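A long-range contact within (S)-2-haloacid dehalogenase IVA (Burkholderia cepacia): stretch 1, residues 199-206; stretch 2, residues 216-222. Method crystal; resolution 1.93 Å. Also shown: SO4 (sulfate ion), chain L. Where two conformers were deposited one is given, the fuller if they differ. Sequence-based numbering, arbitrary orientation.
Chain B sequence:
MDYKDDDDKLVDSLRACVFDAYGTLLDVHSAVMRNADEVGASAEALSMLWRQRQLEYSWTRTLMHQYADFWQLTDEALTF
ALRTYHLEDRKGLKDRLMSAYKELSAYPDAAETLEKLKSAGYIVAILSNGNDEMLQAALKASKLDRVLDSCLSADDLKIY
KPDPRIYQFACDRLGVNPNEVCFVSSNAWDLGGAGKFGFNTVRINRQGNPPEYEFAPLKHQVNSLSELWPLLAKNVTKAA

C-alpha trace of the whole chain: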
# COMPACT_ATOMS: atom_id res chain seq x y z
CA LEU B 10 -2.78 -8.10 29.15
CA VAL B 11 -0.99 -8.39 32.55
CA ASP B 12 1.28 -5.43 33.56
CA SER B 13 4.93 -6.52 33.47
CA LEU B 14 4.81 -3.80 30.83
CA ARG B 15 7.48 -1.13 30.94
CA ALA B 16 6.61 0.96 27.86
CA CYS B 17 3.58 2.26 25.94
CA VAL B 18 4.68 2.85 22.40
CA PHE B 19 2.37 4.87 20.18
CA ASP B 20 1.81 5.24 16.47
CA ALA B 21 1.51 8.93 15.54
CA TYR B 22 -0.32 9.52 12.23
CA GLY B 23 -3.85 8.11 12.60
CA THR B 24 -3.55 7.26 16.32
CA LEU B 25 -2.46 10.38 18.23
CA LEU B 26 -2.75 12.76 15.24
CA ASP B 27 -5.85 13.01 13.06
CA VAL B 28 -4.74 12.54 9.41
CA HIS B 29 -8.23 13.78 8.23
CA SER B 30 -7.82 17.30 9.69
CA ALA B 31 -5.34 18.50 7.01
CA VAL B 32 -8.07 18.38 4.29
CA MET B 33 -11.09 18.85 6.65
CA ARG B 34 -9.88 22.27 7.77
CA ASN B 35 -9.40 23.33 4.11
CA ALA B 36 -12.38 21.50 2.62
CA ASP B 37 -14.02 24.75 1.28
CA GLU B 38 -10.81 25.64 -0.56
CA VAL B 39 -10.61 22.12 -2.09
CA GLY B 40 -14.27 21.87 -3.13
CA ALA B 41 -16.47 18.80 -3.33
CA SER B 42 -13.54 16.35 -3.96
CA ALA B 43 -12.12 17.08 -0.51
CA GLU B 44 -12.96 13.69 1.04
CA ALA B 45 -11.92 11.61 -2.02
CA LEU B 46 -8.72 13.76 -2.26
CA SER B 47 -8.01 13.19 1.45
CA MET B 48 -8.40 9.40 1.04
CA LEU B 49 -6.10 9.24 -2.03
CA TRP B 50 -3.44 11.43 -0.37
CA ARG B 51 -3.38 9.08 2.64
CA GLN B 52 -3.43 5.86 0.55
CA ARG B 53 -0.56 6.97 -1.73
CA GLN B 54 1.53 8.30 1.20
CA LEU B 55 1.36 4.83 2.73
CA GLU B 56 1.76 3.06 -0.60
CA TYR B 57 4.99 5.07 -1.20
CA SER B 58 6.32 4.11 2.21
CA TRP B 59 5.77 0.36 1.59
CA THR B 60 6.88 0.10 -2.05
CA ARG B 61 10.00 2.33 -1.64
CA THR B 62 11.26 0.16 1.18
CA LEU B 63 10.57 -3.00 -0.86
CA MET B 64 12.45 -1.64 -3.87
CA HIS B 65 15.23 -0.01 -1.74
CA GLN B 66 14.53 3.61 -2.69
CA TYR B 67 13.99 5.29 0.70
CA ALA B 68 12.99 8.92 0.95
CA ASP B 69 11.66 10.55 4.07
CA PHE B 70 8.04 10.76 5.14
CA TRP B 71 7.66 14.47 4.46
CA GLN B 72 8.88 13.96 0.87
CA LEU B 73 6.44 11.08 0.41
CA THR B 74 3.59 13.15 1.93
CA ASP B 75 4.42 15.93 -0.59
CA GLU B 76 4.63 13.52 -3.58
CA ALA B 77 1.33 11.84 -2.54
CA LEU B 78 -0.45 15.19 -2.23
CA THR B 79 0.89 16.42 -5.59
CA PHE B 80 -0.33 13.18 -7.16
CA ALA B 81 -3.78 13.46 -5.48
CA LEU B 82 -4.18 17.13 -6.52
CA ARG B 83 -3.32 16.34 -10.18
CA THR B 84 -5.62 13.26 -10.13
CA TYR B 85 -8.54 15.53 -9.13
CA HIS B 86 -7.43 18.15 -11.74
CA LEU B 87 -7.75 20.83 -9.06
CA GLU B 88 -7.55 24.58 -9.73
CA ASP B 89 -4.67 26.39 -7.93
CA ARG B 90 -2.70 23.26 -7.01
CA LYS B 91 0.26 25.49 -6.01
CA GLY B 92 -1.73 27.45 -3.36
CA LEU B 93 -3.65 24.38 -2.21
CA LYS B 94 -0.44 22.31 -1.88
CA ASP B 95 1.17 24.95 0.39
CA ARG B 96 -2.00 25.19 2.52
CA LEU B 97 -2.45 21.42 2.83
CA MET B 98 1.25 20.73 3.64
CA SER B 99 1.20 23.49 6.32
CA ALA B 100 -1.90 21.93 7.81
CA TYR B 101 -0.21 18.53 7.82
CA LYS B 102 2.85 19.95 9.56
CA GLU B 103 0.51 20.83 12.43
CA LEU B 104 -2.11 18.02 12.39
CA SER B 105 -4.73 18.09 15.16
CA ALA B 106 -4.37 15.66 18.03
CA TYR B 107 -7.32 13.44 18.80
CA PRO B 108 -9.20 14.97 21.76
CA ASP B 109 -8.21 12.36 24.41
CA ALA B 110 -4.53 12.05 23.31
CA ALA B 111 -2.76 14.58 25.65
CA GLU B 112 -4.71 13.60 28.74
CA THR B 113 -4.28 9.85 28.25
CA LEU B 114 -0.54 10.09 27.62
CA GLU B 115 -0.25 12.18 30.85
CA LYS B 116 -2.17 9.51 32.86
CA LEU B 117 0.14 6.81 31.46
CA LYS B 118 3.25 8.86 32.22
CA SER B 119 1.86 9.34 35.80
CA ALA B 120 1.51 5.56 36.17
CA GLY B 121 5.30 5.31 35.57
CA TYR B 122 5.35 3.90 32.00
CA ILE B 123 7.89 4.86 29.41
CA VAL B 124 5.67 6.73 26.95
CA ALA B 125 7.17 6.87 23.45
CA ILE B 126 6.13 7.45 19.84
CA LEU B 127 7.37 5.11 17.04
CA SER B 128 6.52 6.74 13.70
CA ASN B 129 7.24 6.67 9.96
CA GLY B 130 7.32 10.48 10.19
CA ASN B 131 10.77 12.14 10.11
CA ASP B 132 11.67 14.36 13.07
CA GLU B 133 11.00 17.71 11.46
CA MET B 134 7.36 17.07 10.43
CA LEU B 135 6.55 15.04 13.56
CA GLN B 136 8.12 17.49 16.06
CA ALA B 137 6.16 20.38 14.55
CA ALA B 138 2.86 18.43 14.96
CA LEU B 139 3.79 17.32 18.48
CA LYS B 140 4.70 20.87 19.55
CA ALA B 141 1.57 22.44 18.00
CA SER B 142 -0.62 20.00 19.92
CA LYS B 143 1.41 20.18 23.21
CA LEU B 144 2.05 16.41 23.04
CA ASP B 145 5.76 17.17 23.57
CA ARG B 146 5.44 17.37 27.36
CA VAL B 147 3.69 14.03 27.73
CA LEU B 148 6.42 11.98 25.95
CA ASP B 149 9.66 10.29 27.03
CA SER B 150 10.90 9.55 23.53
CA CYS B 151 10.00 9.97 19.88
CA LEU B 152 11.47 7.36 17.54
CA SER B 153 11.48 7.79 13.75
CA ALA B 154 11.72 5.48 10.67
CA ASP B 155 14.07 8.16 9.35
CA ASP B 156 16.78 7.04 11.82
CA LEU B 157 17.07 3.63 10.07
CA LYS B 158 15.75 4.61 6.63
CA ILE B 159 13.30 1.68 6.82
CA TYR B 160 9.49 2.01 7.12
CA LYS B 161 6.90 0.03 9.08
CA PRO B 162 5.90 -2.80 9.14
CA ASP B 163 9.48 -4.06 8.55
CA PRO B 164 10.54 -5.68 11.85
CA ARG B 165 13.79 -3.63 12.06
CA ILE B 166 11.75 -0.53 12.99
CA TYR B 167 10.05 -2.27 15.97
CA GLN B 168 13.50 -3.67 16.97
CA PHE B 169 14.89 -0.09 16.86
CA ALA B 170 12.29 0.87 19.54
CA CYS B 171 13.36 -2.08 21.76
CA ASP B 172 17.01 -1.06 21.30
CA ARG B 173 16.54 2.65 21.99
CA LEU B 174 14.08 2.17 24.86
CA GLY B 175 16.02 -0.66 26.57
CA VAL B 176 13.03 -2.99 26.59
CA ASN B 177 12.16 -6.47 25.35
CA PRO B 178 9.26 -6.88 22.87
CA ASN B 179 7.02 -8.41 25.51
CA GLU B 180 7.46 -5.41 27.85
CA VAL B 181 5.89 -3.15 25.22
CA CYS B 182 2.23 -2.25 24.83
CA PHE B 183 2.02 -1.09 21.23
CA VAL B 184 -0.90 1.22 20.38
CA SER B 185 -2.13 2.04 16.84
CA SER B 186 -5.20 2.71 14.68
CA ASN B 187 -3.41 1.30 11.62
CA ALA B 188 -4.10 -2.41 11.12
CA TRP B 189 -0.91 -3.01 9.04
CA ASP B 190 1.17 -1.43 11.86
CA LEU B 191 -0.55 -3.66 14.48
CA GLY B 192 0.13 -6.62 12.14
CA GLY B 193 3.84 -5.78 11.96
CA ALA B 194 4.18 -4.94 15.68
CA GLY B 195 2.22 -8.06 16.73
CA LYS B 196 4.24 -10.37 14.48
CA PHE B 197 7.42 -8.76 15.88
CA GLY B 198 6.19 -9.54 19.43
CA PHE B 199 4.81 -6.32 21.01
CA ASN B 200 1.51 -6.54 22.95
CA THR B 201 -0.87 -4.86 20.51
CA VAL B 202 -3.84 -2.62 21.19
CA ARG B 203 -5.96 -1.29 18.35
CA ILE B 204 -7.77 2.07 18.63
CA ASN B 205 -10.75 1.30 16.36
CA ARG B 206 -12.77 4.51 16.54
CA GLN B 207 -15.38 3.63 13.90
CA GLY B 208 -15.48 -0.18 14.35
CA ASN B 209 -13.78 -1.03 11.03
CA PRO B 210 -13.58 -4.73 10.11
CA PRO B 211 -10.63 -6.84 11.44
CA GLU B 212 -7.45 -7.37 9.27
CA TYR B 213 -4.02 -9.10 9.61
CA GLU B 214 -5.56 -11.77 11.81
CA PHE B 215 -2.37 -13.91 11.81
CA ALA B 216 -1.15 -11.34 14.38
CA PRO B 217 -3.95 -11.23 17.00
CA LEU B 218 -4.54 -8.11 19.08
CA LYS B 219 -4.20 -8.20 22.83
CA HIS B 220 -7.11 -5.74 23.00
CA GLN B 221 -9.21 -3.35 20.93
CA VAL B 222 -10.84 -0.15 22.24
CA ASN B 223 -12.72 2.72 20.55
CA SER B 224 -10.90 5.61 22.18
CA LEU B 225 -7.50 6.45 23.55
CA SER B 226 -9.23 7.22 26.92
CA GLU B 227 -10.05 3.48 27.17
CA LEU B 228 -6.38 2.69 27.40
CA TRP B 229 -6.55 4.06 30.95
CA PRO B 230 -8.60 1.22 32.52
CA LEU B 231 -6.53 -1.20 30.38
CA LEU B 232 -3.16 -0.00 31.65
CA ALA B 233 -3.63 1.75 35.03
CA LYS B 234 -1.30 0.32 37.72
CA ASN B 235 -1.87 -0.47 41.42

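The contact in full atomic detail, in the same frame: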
# COMPACT_ATOMS: atom_id res chain seq x y z
N PHE B 199 5.40 -7.30 20.05
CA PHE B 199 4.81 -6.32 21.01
C PHE B 199 3.41 -6.76 21.38
O PHE B 199 2.79 -7.46 20.61
CB PHE B 199 4.67 -4.94 20.40
CG PHE B 199 5.96 -4.21 20.17
CD1 PHE B 199 7.14 -4.57 20.84
CD2 PHE B 199 5.99 -3.14 19.28
CE1 PHE B 199 8.36 -3.84 20.63
CE2 PHE B 199 7.18 -2.40 19.04
CZ PHE B 199 8.37 -2.75 19.75
N ASN B 200 2.92 -6.35 22.56
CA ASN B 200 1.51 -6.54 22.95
C ASN B 200 0.68 -5.44 22.29
O ASN B 200 0.84 -4.26 22.58
CB ASN B 200 1.36 -6.49 24.49
CG ASN B 200 2.22 -7.55 25.18
OD1 ASN B 200 1.91 -8.73 25.14
ND2 ASN B 200 3.34 -7.11 25.78
N THR B 201 -0.22 -5.84 21.38
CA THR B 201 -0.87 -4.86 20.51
C THR B 201 -2.27 -4.46 20.96
O THR B 201 -3.08 -5.30 21.34
CB THR B 201 -0.88 -5.33 19.04
OG1 THR B 201 -1.41 -6.66 19.00
CG2 THR B 201 0.55 -5.34 18.51
N VAL B 202 -2.53 -3.17 20.88
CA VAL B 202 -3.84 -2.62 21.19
C VAL B 202 -4.27 -1.72 20.05
O VAL B 202 -3.59 -0.73 19.72
CB VAL B 202 -3.82 -1.83 22.49
CG1 VAL B 202 -5.22 -1.14 22.73
CG2 VAL B 202 -3.38 -2.73 23.65
N ARG B 203 -5.36 -2.11 19.41
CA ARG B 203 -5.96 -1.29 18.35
C ARG B 203 -6.91 -0.22 18.93
O ARG B 203 -7.76 -0.53 19.76
CB ARG B 203 -6.74 -2.19 17.39
CG ARG B 203 -7.45 -1.34 16.37
CD ARG B 203 -7.66 -2.02 15.13
NE ARG B 203 -8.13 -1.09 14.11
CZ ARG B 203 -8.56 -1.47 12.92
NH1 ARG B 203 -8.60 -2.76 12.62
NH2 ARG B 203 -9.00 -0.58 12.05
N ILE B 204 -6.74 1.02 18.48
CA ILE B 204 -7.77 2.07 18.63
C ILE B 204 -8.61 2.02 17.35
O ILE B 204 -8.14 2.41 16.28
CB ILE B 204 -7.19 3.48 18.84
CG1 ILE B 204 -6.00 3.47 19.83
CG2 ILE B 204 -8.29 4.46 19.32
CD1 ILE B 204 -6.34 3.01 21.23
N ASN B 205 -9.82 1.46 17.47
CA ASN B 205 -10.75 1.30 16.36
C ASN B 205 -11.92 2.22 16.65
O ASN B 205 -12.91 1.84 17.30
CB ASN B 205 -11.15 -0.17 16.22
CG ASN B 205 -11.85 -0.47 14.91
OD1 ASN B 205 -12.32 0.45 14.21
ND2 ASN B 205 -11.95 -1.74 14.59
N ARG B 206 -11.78 3.47 16.22
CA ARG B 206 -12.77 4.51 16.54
C ARG B 206 -14.13 4.26 15.87
O ARG B 206 -15.17 4.53 16.48
CB ARG B 206 -12.23 5.87 16.14
CG ARG B 206 -11.17 6.36 17.10
CD ARG B 206 -10.65 7.72 16.73
NE ARG B 206 -9.59 8.02 17.68
CZ ARG B 206 -8.30 7.78 17.48
NH1 ARG B 206 -7.87 7.22 16.34
NH2 ARG B 206 -7.44 8.04 18.46
N ALA B 216 -1.78 -11.97 13.24
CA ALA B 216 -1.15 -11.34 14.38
C ALA B 216 -2.25 -10.79 15.31
O ALA B 216 -2.61 -9.58 15.25
CB ALA B 216 -0.13 -10.21 13.96
N PRO B 217 -2.80 -11.67 16.18
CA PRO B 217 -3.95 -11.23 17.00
C PRO B 217 -3.62 -10.05 17.93
O PRO B 217 -2.50 -9.94 18.46
CB PRO B 217 -4.29 -12.46 17.86
CG PRO B 217 -3.53 -13.60 17.28
CD PRO B 217 -2.41 -13.06 16.46
N LEU B 218 -4.64 -9.22 18.15
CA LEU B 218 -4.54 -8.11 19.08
C LEU B 218 -4.67 -8.63 20.50
O LEU B 218 -5.36 -9.61 20.76
CB LEU B 218 -5.68 -7.13 18.82
CG LEU B 218 -5.73 -6.54 17.41
CD1 LEU B 218 -7.08 -5.86 17.26
CD2 LEU B 218 -4.56 -5.51 17.21
N LYS B 219 -3.95 -7.99 21.41
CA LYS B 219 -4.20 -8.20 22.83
C LYS B 219 -5.54 -7.59 23.25
O LYS B 219 -6.27 -8.22 24.03
CB LYS B 219 -3.07 -7.65 23.70
CG LYS B 219 -1.93 -8.60 23.83
CD LYS B 219 -2.37 -9.82 24.63
CE LYS B 219 -1.16 -10.62 25.10
NZ LYS B 219 -0.48 -11.33 23.96
N HIS B 220 -5.87 -6.41 22.71
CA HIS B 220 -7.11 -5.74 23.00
C HIS B 220 -7.43 -4.79 21.86
O HIS B 220 -6.58 -4.40 21.10
CB HIS B 220 -7.06 -4.98 24.34
CG HIS B 220 -8.33 -5.08 25.16
ND1 HIS B 220 -9.50 -4.42 24.83
CD2 HIS B 220 -8.60 -5.74 26.32
CE1 HIS B 220 -10.42 -4.67 25.74
NE2 HIS B 220 -9.91 -5.49 26.64
N GLN B 221 -8.70 -4.42 21.79
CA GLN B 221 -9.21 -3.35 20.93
C GLN B 221 -10.16 -2.46 21.75
O GLN B 221 -11.00 -2.97 22.49
CB GLN B 221 -9.99 -3.93 19.74
CG GLN B 221 -10.60 -2.88 18.80
CD GLN B 221 -11.14 -3.51 17.54
OE1 GLN B 221 -10.54 -3.43 16.48
NE2 GLN B 221 -12.28 -4.17 17.65
N VAL B 222 -10.04 -1.15 21.56
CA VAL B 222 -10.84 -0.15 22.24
C VAL B 222 -11.26 0.90 21.19
O VAL B 222 -10.67 0.96 20.11
CB VAL B 222 -10.07 0.51 23.43
CG1 VAL B 222 -9.74 -0.51 24.54
CG2 VAL B 222 -8.81 1.29 22.98
S SO4 L . -9.94 9.66 20.96
O1 SO4 L . -9.13 10.80 21.44
O2 SO4 L . -10.60 9.92 19.65
O3 SO4 L . -9.05 8.53 20.89
O4 SO4 L . -11.07 9.43 21.84
O HOH W 1 -1.36 -7.43 16.32
O HOH W 2 -0.59 -8.98 20.82

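Strand 200-204 and strand 220-222 pair in parallel, their N-to-C directions 21° apart. The register is fixed by backbone hydrogen bonds: Arg 203 N donates to His 220 O (3.1 Å), Val 222 N to Arg 203 O (3.0 Å, 168° at the hydrogen) and Asn 205 N to Val 222 O (2.8 Å, 167°). At the entry to the ladder, Thr 201 O accepts from Lys 219 N (2.8 Å) and, weakly, from His 220 N (3.3 Å).

Side chains alternate between the two faces of the sheet, and the register sets Val 202 beside His 220, Arg 203 beside Gln 221 and Ile 204 beside Val 222. Val 202, Ile 204, His 220 and Val 222 share one. There Ile 204, with chi1 and chi2 both m, carries CD1 to 3.5 Å from Val 222 CG2, the closest apolar contact between the stretches; Val 202 CG1, with chi1 t, lies 4.3 Å from the same methyl. His 220 starts on this face but its end leads away. Its chi1 of -140° falls between wells, and in the conformer given ND1 donates to Gln 221 O of its own strand (3.1 Å).

Arg 203 and Gln 221 occupy the other face, both extended. The t, t, t chain of Arg 203 places its CD 3.5 Å from Gln 221 OE1, while its CB packs against Leu 218 CD1 at 3.7 Å. Gln 221, t at chi1 and chi2, starts on this face but its end comes nearer the other stretch, and a chi3 of -103° accompanies the hydrogen bond its OE1 accepts from Asn 205 ND2 (2.9 Å, 166°). Asn 205, t at chi1, is thus held through both backbone and side chain.

Before the ladder, two waters bridge the stretches. Thr 201, chi1 p, has OG1 2.8 Å from water 1, which donates to Ala 216 O (2.7 Å); water 2 accepts from Thr 201 N (3.2 Å) and donates to Pro 217 O (3.2 Å).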